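PDB 2JEK: RV1873 from Mycobacterium tuberculosis, which is of unknown function, an all-helical DUF1810-family protein that folds as a right-handed superhelix. Local coordinates for residues A[64-69]-A[113-118]; A[26-31]-A[83-88]. All coordinates share one frame; numbering follows the deposited sequence.

Contact 1 of 2, residues A[64-69]-A[113-118]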
ATOM      1  N   GLU A  64       2.340 -13.412  -3.374  1.00  9.68           N
ATOM      2  CA  GLU A  64       1.007 -12.818  -3.279  1.00  9.38           C
ATOM      3  C   GLU A  64       1.016 -11.346  -3.733  1.00  9.10           C
ATOM      4  O   GLU A  64       0.102 -10.904  -4.421  1.00  8.92           O
ATOM      5  CB  GLU A  64       0.409 -12.964  -1.878  1.00  9.43           C
ATOM      6  CG  GLU A  64      -0.970 -12.317  -1.793  1.00 10.18           C
ATOM      7  CD  GLU A  64      -1.713 -12.552  -0.496  1.00 11.21           C
ATOM      8  OE1 GLU A  64      -1.225 -13.270   0.407  1.00 11.61           O
ATOM      9  OE2 GLU A  64      -2.830 -12.003  -0.377  1.00 11.86           O
ATOM     10  N   ALA A  65       2.061 -10.605  -3.364  1.00  8.81           N
ATOM     11  CA  ALA A  65       2.178  -9.209  -3.814  1.00  8.83           C
ATOM     12  C   ALA A  65       2.220  -9.138  -5.332  1.00  9.32           C
ATOM     13  O   ALA A  65       1.615  -8.259  -5.953  1.00  9.06           O
ATOM     14  CB  ALA A  65       3.411  -8.538  -3.201  1.00  9.32           C
ATOM     15  N   GLN A  66       2.929 -10.090  -5.936  1.00 10.01           N
ATOM     16  CA  GLN A  66       3.020 -10.132  -7.400  1.00 10.21           C
ATOM     17  C   GLN A  66       1.671 -10.449  -8.038  1.00  9.00           C
ATOM     18  O   GLN A  66       1.276  -9.822  -9.024  1.00 10.47           O
ATOM     19  CB  GLN A  66       4.087 -11.131  -7.833  1.00 10.37           C
ATOM     20  CG  GLN A  66       5.474 -10.653  -7.444  1.00 10.43           C
ATOM     21  CD  GLN A  66       6.585 -11.613  -7.781  1.00 11.73           C
ATOM     22  OE1 GLN A  66       6.373 -12.823  -7.893  1.00 14.93           O
ATOM     23  NE2 GLN A  66       7.797 -11.070  -7.938  1.00 12.35           N
ATOM     24  N   ALA A  67       0.954 -11.394  -7.442  1.00  9.28           N
ATOM     25  CA  ALA A  67      -0.412 -11.704  -7.894  1.00 10.44           C
ATOM     26  C   ALA A  67      -1.350 -10.500  -7.747  1.00 10.54           C
ATOM     27  O   ALA A  67      -2.212 -10.250  -8.590  1.00 10.83           O
ATOM     28  CB  ALA A  67      -0.953 -12.902  -7.151  1.00 11.01           C
ATOM     29  N   TYR A  68      -1.165  -9.750  -6.665  1.00  9.69           N
ATOM     30  CA  TYR A  68      -1.968  -8.562  -6.401  1.00  9.10           C
ATOM     31  C   TYR A  68      -1.778  -7.538  -7.526  1.00  9.33           C
ATOM     32  O   TYR A  68      -2.744  -6.984  -8.069  1.00 10.31           O
ATOM     33  CB  TYR A  68      -1.550  -7.995  -5.039  1.00  8.06           C
ATOM     34  CG  TYR A  68      -2.411  -6.868  -4.504  1.00  7.08           C
ATOM     35  CD1 TYR A  68      -3.307  -7.090  -3.450  1.00  6.21           C
ATOM     36  CD2 TYR A  68      -2.325  -5.586  -5.047  1.00  7.81           C
ATOM     37  CE1 TYR A  68      -4.082  -6.060  -2.955  1.00  6.70           C
ATOM     38  CE2 TYR A  68      -3.111  -4.553  -4.557  1.00  7.80           C
ATOM     39  CZ  TYR A  68      -3.992  -4.806  -3.524  1.00  5.71           C
ATOM     40  OH  TYR A  68      -4.789  -3.812  -3.004  1.00  7.34           O
ATOM     41  N   LEU A  69      -0.519  -7.327  -7.900  1.00  8.79           N
ATOM     42  CA  LEU A  69      -0.198  -6.415  -8.987  1.00  9.28           C
ATOM     43  C   LEU A  69      -0.742  -6.862 -10.338  1.00 11.04           C
ATOM     44  O   LEU A  69      -1.101  -6.026 -11.162  1.00 12.18           O
ATOM     45  CB  LEU A  69       1.308  -6.207  -9.080  1.00  9.44           C
ATOM     46  CG  LEU A  69       1.933  -5.412  -7.930  1.00  9.91           C
ATOM     47  CD1 LEU A  69       3.430  -5.424  -8.119  1.00 14.11           C
ATOM     48  CD2 LEU A  69       1.418  -3.988  -7.910  1.00 14.31           C
ATOM     49  N   ALA A 113       7.488  -2.297  -4.258  1.00  9.03           N
ATOM     50  CA  ALA A 113       8.722  -1.984  -4.974  1.00 10.24           C
ATOM     51  C   ALA A 113       9.632  -3.200  -5.144  1.00 11.69           C
ATOM     52  O   ALA A 113      10.366  -3.285  -6.136  1.00 11.65           O
ATOM     53  CB  ALA A 113       9.465  -0.845  -4.292  1.00 11.38           C
ATOM     54  N   ARG A 114       9.594  -4.128  -4.190  1.00 11.39           N
ATOM     55  CA  ARG A 114      10.407  -5.341  -4.261  1.00 13.82           C
ATOM     56  C   ARG A 114       9.722  -6.422  -5.085  1.00 14.03           C
ATOM     57  O   ARG A 114      10.366  -7.370  -5.545  1.00 15.46           O
ATOM     58  CB  ARG A 114      10.729  -5.866  -2.860  1.00 14.53           C
ATOM     59  CG  ARG A 114      11.593  -4.948  -1.993  1.00 17.31           C
ATOM     60  CD  ARG A 114      13.073  -4.980  -2.338  1.00 28.98           C
ATOM     61  NE  ARG A 114      13.844  -4.104  -1.449  1.00 33.19           N
ATOM     62  CZ  ARG A 114      15.148  -4.227  -1.209  1.00 35.50           C
ATOM     63  NH1 ARG A 114      15.853  -5.201  -1.779  1.00 35.71           N
ATOM     64  NH2 ARG A 114      15.751  -3.376  -0.390  1.00 33.38           N
ATOM     65  N   ALA A 115       8.418  -6.272  -5.288  1.00 13.70           N
ATOM     66  CA  ALA A 115       7.627  -7.278  -5.992  1.00 14.57           C
ATOM     67  C   ALA A 115       7.807  -7.231  -7.508  1.00 14.56           C
ATOM     68  O   ALA A 115       7.641  -8.245  -8.195  1.00 15.29           O
ATOM     69  CB  ALA A 115       6.149  -7.142  -5.620  1.00 14.46           C
ATOM     70  N   THR A 116       8.124  -6.051  -8.034  1.00 14.04           N
ATOM     71  CA  THR A 116       8.292  -5.874  -9.469  1.00 14.82           C
ATOM     72  C   THR A 116       9.368  -4.833  -9.759  1.00 15.42           C
ATOM     73  O   THR A 116       9.549  -3.898  -8.981  1.00 15.46           O
ATOM     74  CB  THR A 116       6.960  -5.459 -10.148  1.00 15.17           C
ATOM     75  OG1 THR A 116       7.171  -5.334 -11.556  1.00 15.00           O
ATOM     76  CG2 THR A 116       6.452  -4.120  -9.589  1.00 16.01           C
ATOM     77  N   ASP A 117      10.077  -4.991 -10.877  1.00 15.68           N
ATOM     78  CA  ASP A 117      11.018  -3.965 -11.325  1.00 17.43           C
ATOM     79  C   ASP A 117      10.313  -2.783 -11.987  1.00 16.86           C
ATOM     80  O   ASP A 117      10.904  -1.710 -12.124  1.00 18.09           O
ATOM     81  CB  ASP A 117      12.092  -4.565 -12.240  1.00 18.73           C
ATOM     82  CG  ASP A 117      13.056  -5.469 -11.491  1.00 21.13           C
ATOM     83  OD1 ASP A 117      13.084  -5.435 -10.236  1.00 27.60           O
ATOM     84  OD2 ASP A 117      13.792  -6.225 -12.155  1.00 30.03           O
ATOM     85  N   ALA A 118       9.052  -2.976 -12.378  1.00 16.16           N
ATOM     86  CA  ALA A 118       8.210  -1.897 -12.902  1.00 15.78           C
ATOM     87  C   ALA A 118       7.584  -1.131 -11.726  1.00 15.23           C
ATOM     88  O   ALA A 118       6.366  -1.114 -11.522  1.00 15.36           O
ATOM     89  CB  ALA A 118       7.141  -2.458 -13.829  1.00 16.98           C
TER
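Q66 NE2 donates to the backbone O of A115, 2.8 Å away, and this is the one hydrogen bond between 64-69 and 113-118. The bond is fairly straight, with an N-H...O angle of 157°. The acceptor lies close to the amide plane of Q66. The C=O...N angle at A115 O is 139°, with the donor tilted slightly from the carbonyl plane. Q66 CG is anti to its own carbonyl carbon. A chi2 of 177° keeps CD extended from CG, and the amide at its end reaches A115 O. On the way, Q66 CG passes over A115, 3.3 Å from its O and 4.0 Å from its CB.

A115 is the last residue of helix 101-115 with helical backbone angles, and T116 leaves the helix. The A115 methyl (CB) points toward helix 62-70 and meets three side chains. A65 CB faces A115 CB at 3.9 Å, methyl against methyl, and the small side chains let the backbones come close. L69 CD1 touches the same methyl at 4.1 Å. L69 CD1 also touches T116 CG2, at 3.6 Å, where the two side chains cross obliquely. T116 thus turns its methyl to L69, while its OG1, anti to the backbone N, accepts from A118 N at 3.1 Å. That second bond makes an ST turn in the chain leaving the helix.

A65 and L69 also pack on F112 of helix 101-115.

The contact therefore joins helix 62-70 to the C-terminal end of helix 101-115. Two alanine methyls, a leucine and the threonine methyl make the apolar packing, and one side-chain amide engages a carbonyl of the last helical turn, where backbone N-H partners run out.

Contact 2 of 2, residues A[26-31]-A[83-88]; sequences EELRAG and GLVNQV
L84 meets L28 and R29 where the C-terminal ends of helices 21-29 and 74-87 pack together, the first of them closing in a Schellman motif at G31. L84 CB starts against L28 CB at 3.9 Å. CG stands anti to the carbonyl carbon (chi1 -69°), and the two methyls beyond it part. CD1 lies against L28 CB, also at 3.9 Å, and CD2 reaches R29 CG at 3.8 Å, the aliphatic start of an arginine whose CB points away from 83-88.

L28 has a second neighbour further out: its CD2 meets V85 CG2 at 4.1 Å. Beyond this pair, W37 and F97 cover L28, and F97 also covers V85.

At the helix ends, V88 CG2 sits 3.8 Å from G31 CA. G31 has positive phi (82°), a conformation glycine adopts readily, and without a side chain its CA packs directly on the valine methyl.

Water 1 lies between the two helices, 2.9 Å from L28 O and 2.8 Å from L84 O, and can bridge the two carbonyls.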
ATOM      1  N   GLU A  26     -11.381  10.023  -3.587  1.00 11.17           N
ATOM      2  CA  GLU A  26     -11.666  11.426  -3.302  1.00 11.31           C
ATOM      3  C   GLU A  26     -10.740  11.975  -2.219  1.00 11.15           C
ATOM      4  O   GLU A  26     -10.238  13.091  -2.336  1.00 11.68           O
ATOM      5  CB  GLU A  26     -13.140  11.639  -2.932  1.00 12.00           C
ATOM      6  CG  GLU A  26     -14.150  11.181  -4.009  1.00 14.84           C
ATOM      7  CD  GLU A  26     -14.276  12.138  -5.192  1.00 19.72           C
ATOM      8  OE1 GLU A  26     -13.523  13.130  -5.256  1.00 16.69           O
ATOM      9  OE2 GLU A  26     -15.144  11.888  -6.060  1.00 23.11           O
ATOM     10  N   GLU A  27     -10.484  11.181  -1.181  1.00  9.95           N
ATOM     11  CA  GLU A  27      -9.600  11.586  -0.091  1.00 10.26           C
ATOM     12  C   GLU A  27      -8.168  11.775  -0.574  1.00 10.43           C
ATOM     13  O   GLU A  27      -7.498  12.744  -0.195  1.00 12.35           O
ATOM     14  CB  GLU A  27      -9.664  10.560   1.047  1.00  8.97           C
ATOM     15  CG  GLU A  27     -10.950  10.711   1.827  1.00  9.05           C
ATOM     16  CD  GLU A  27     -11.262   9.568   2.740  1.00 11.14           C
ATOM     17  OE1 GLU A  27     -10.327   8.866   3.189  1.00 10.14           O
ATOM     18  OE2 GLU A  27     -12.466   9.401   3.036  1.00 12.40           O
ATOM     19  N   LEU A  28      -7.697  10.855  -1.410  1.00 10.97           N
ATOM     20  CA  LEU A  28      -6.344  10.969  -1.936  1.00 11.22           C
ATOM     21  C   LEU A  28      -6.223  12.093  -2.967  1.00 12.61           C
ATOM     22  O   LEU A  28      -5.208  12.793  -2.978  1.00 14.31           O
ATOM     23  CB  LEU A  28      -5.863   9.630  -2.495  1.00 10.74           C
ATOM     24  CG  LEU A  28      -5.767   8.486  -1.478  1.00  9.27           C
ATOM     25  CD1 LEU A  28      -5.282   7.229  -2.201  1.00 10.06           C
ATOM     26  CD2 LEU A  28      -4.864   8.823  -0.276  1.00 12.16           C
ATOM     27  N   ARG A  29      -7.249  12.271  -3.811  1.00 13.64           N
ATOM     28  CA  ARG A  29      -7.309  13.430  -4.725  1.00 14.95           C
ATOM     29  C   ARG A  29      -7.203  14.750  -3.960  1.00 16.01           C
ATOM     30  O   ARG A  29      -6.568  15.695  -4.437  1.00 17.14           O
ATOM     31  CB  ARG A  29      -8.595  13.428  -5.565  1.00 14.90           C
ATOM     32  CG  ARG A  29      -8.611  12.430  -6.715  1.00 15.06           C
ATOM     33  CD  ARG A  29      -9.903  12.489  -7.534  1.00 15.99           C
ATOM     34  NE  ARG A  29      -9.916  11.486  -8.604  1.00 16.30           N
ATOM     35  CZ  ARG A  29     -10.957  11.229  -9.394  1.00 18.96           C
ATOM     36  NH1 ARG A  29     -12.098  11.902  -9.248  1.00 22.77           N
ATOM     37  NH2 ARG A  29     -10.864  10.292 -10.338  1.00 20.49           N
ATOM     38  N   ALA A  30      -7.830  14.809  -2.785  1.00 16.15           N
ATOM     39  CA  ALA A  30      -7.842  16.019  -1.951  1.00 16.48           C
ATOM     40  C   ALA A  30      -6.606  16.148  -1.053  1.00 16.71           C
ATOM     41  O   ALA A  30      -6.407  17.174  -0.394  1.00 18.12           O
ATOM     42  CB  ALA A  30      -9.123  16.079  -1.111  1.00 17.48           C
ATOM     43  N   GLY A  31      -5.786  15.103  -0.998  1.00 15.08           N
ATOM     44  CA  GLY A  31      -4.559  15.131  -0.211  1.00 14.57           C
ATOM     45  C   GLY A  31      -4.657  14.847   1.285  1.00 14.24           C
ATOM     46  O   GLY A  31      -3.768  15.221   2.057  1.00 14.31           O
ATOM     47  N   GLY A  83      -0.147   7.022  -7.312  1.00  9.60           N
ATOM     48  CA  GLY A  83      -0.014   8.208  -8.158  1.00 10.51           C
ATOM     49  C   GLY A  83      -0.686   9.442  -7.587  1.00 10.18           C
ATOM     50  O   GLY A  83      -0.132  10.563  -7.653  1.00 10.30           O
ATOM     51  N   LEU A  84      -1.869   9.251  -6.995  1.00 10.25           N
ATOM     52  CA  LEU A  84      -2.576  10.356  -6.330  1.00  9.67           C
ATOM     53  C   LEU A  84      -1.761  10.949  -5.185  1.00 10.40           C
ATOM     54  O   LEU A  84      -1.692  12.172  -5.028  1.00 11.09           O
ATOM     55  CB  LEU A  84      -3.959   9.909  -5.833  1.00 10.22           C
ATOM     56  CG  LEU A  84      -4.978   9.614  -6.934  1.00 12.13           C
ATOM     57  CD1 LEU A  84      -6.222   8.963  -6.341  1.00 13.40           C
ATOM     58  CD2 LEU A  84      -5.320  10.900  -7.692  1.00 13.32           C
ATOM     59  N   VAL A  85      -1.131  10.080  -4.394  1.00  9.45           N
ATOM     60  CA  VAL A  85      -0.286  10.547  -3.299  1.00  8.85           C
ATOM     61  C   VAL A  85       0.922  11.302  -3.859  1.00  9.07           C
ATOM     62  O   VAL A  85       1.276  12.371  -3.360  1.00  9.66           O
ATOM     63  CB  VAL A  85       0.163   9.384  -2.372  1.00  8.18           C
ATOM     64  CG1 VAL A  85       1.126   9.891  -1.293  1.00  8.96           C
ATOM     65  CG2 VAL A  85      -1.050   8.725  -1.703  1.00  9.14           C
ATOM     66  N   ASN A  86       1.538  10.753  -4.906  1.00  9.57           N
ATOM     67  CA  ASN A  86       2.710  11.397  -5.521  1.00 10.28           C
ATOM     68  C   ASN A  86       2.417  12.792  -6.063  1.00 11.74           C
ATOM     69  O   ASN A  86       3.307  13.629  -6.102  1.00 11.91           O
ATOM     70  CB  ASN A  86       3.318  10.524  -6.609  1.00 10.76           C
ATOM     71  CG  ASN A  86       4.132   9.382  -6.046  1.00  9.20           C
ATOM     72  OD1 ASN A  86       4.622   9.454  -4.925  1.00 13.54           O
ATOM     73  ND2 ASN A  86       4.310   8.342  -6.838  1.00 10.53           N
ATOM     74  N   GLN A  87       1.156  13.032  -6.417  1.00 12.13           N
ATOM     75  CA  GLN A  87       0.675  14.283  -7.018  1.00 15.39           C
ATOM     76  C   GLN A  87       0.445  15.416  -6.009  1.00 15.07           C
ATOM     77  O   GLN A  87       0.424  16.595  -6.389  1.00 15.28           O
ATOM     78  CB  GLN A  87      -0.627  13.976  -7.766  1.00 16.43           C
ATOM     79  CG  GLN A  87      -1.145  15.053  -8.680  1.00 22.42           C
ATOM     80  CD  GLN A  87      -2.383  14.606  -9.423  1.00 19.05           C
ATOM     81  OE1 GLN A  87      -3.396  14.240  -8.818  1.00 25.87           O
ATOM     82  NE2 GLN A  87      -2.310  14.629 -10.739  1.00 26.39           N
ATOM     83  N   VAL A  88       0.260  15.069  -4.737  1.00 14.48           N
ATOM     84  CA  VAL A  88       0.016  16.064  -3.689  1.00 13.81           C
ATOM     85  C   VAL A  88       1.241  16.972  -3.523  1.00 14.43           C
ATOM     86  O   VAL A  88       2.377  16.497  -3.508  1.00 13.82           O
ATOM     87  CB  VAL A  88      -0.340  15.391  -2.339  1.00 13.17           C
ATOM     88  CG1 VAL A  88      -0.604  16.436  -1.258  1.00 13.90           C
ATOM     89  CG2 VAL A  88      -1.571  14.506  -2.481  1.00 13.71           C
TER
HETATM   90  O   HOH W   1      -3.833  13.923  -5.307  1.00 18.63           O

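Overall arrangement
Contacts 1 and 2 lie in different parts of one helical chain. Their centres are 22 Å apart, their nearest atoms about 11 Å apart, and they do not touch. Along the chain the order is 26-31, 64-69, 83-88, 113-118, so the two pairings alternate. Helix 62-70 of contact 1 is followed directly by helix 74-87 of contact 2, and L69 packs on L78 of that helix. Helix 120-129 meets both sites, through F122 at contact 1 and L125 and Y129 at contact 2. Each pairing joins a helix to one that comes later in the chain, with a helix of the other pairing between them, consistent with one compact superhelical unit.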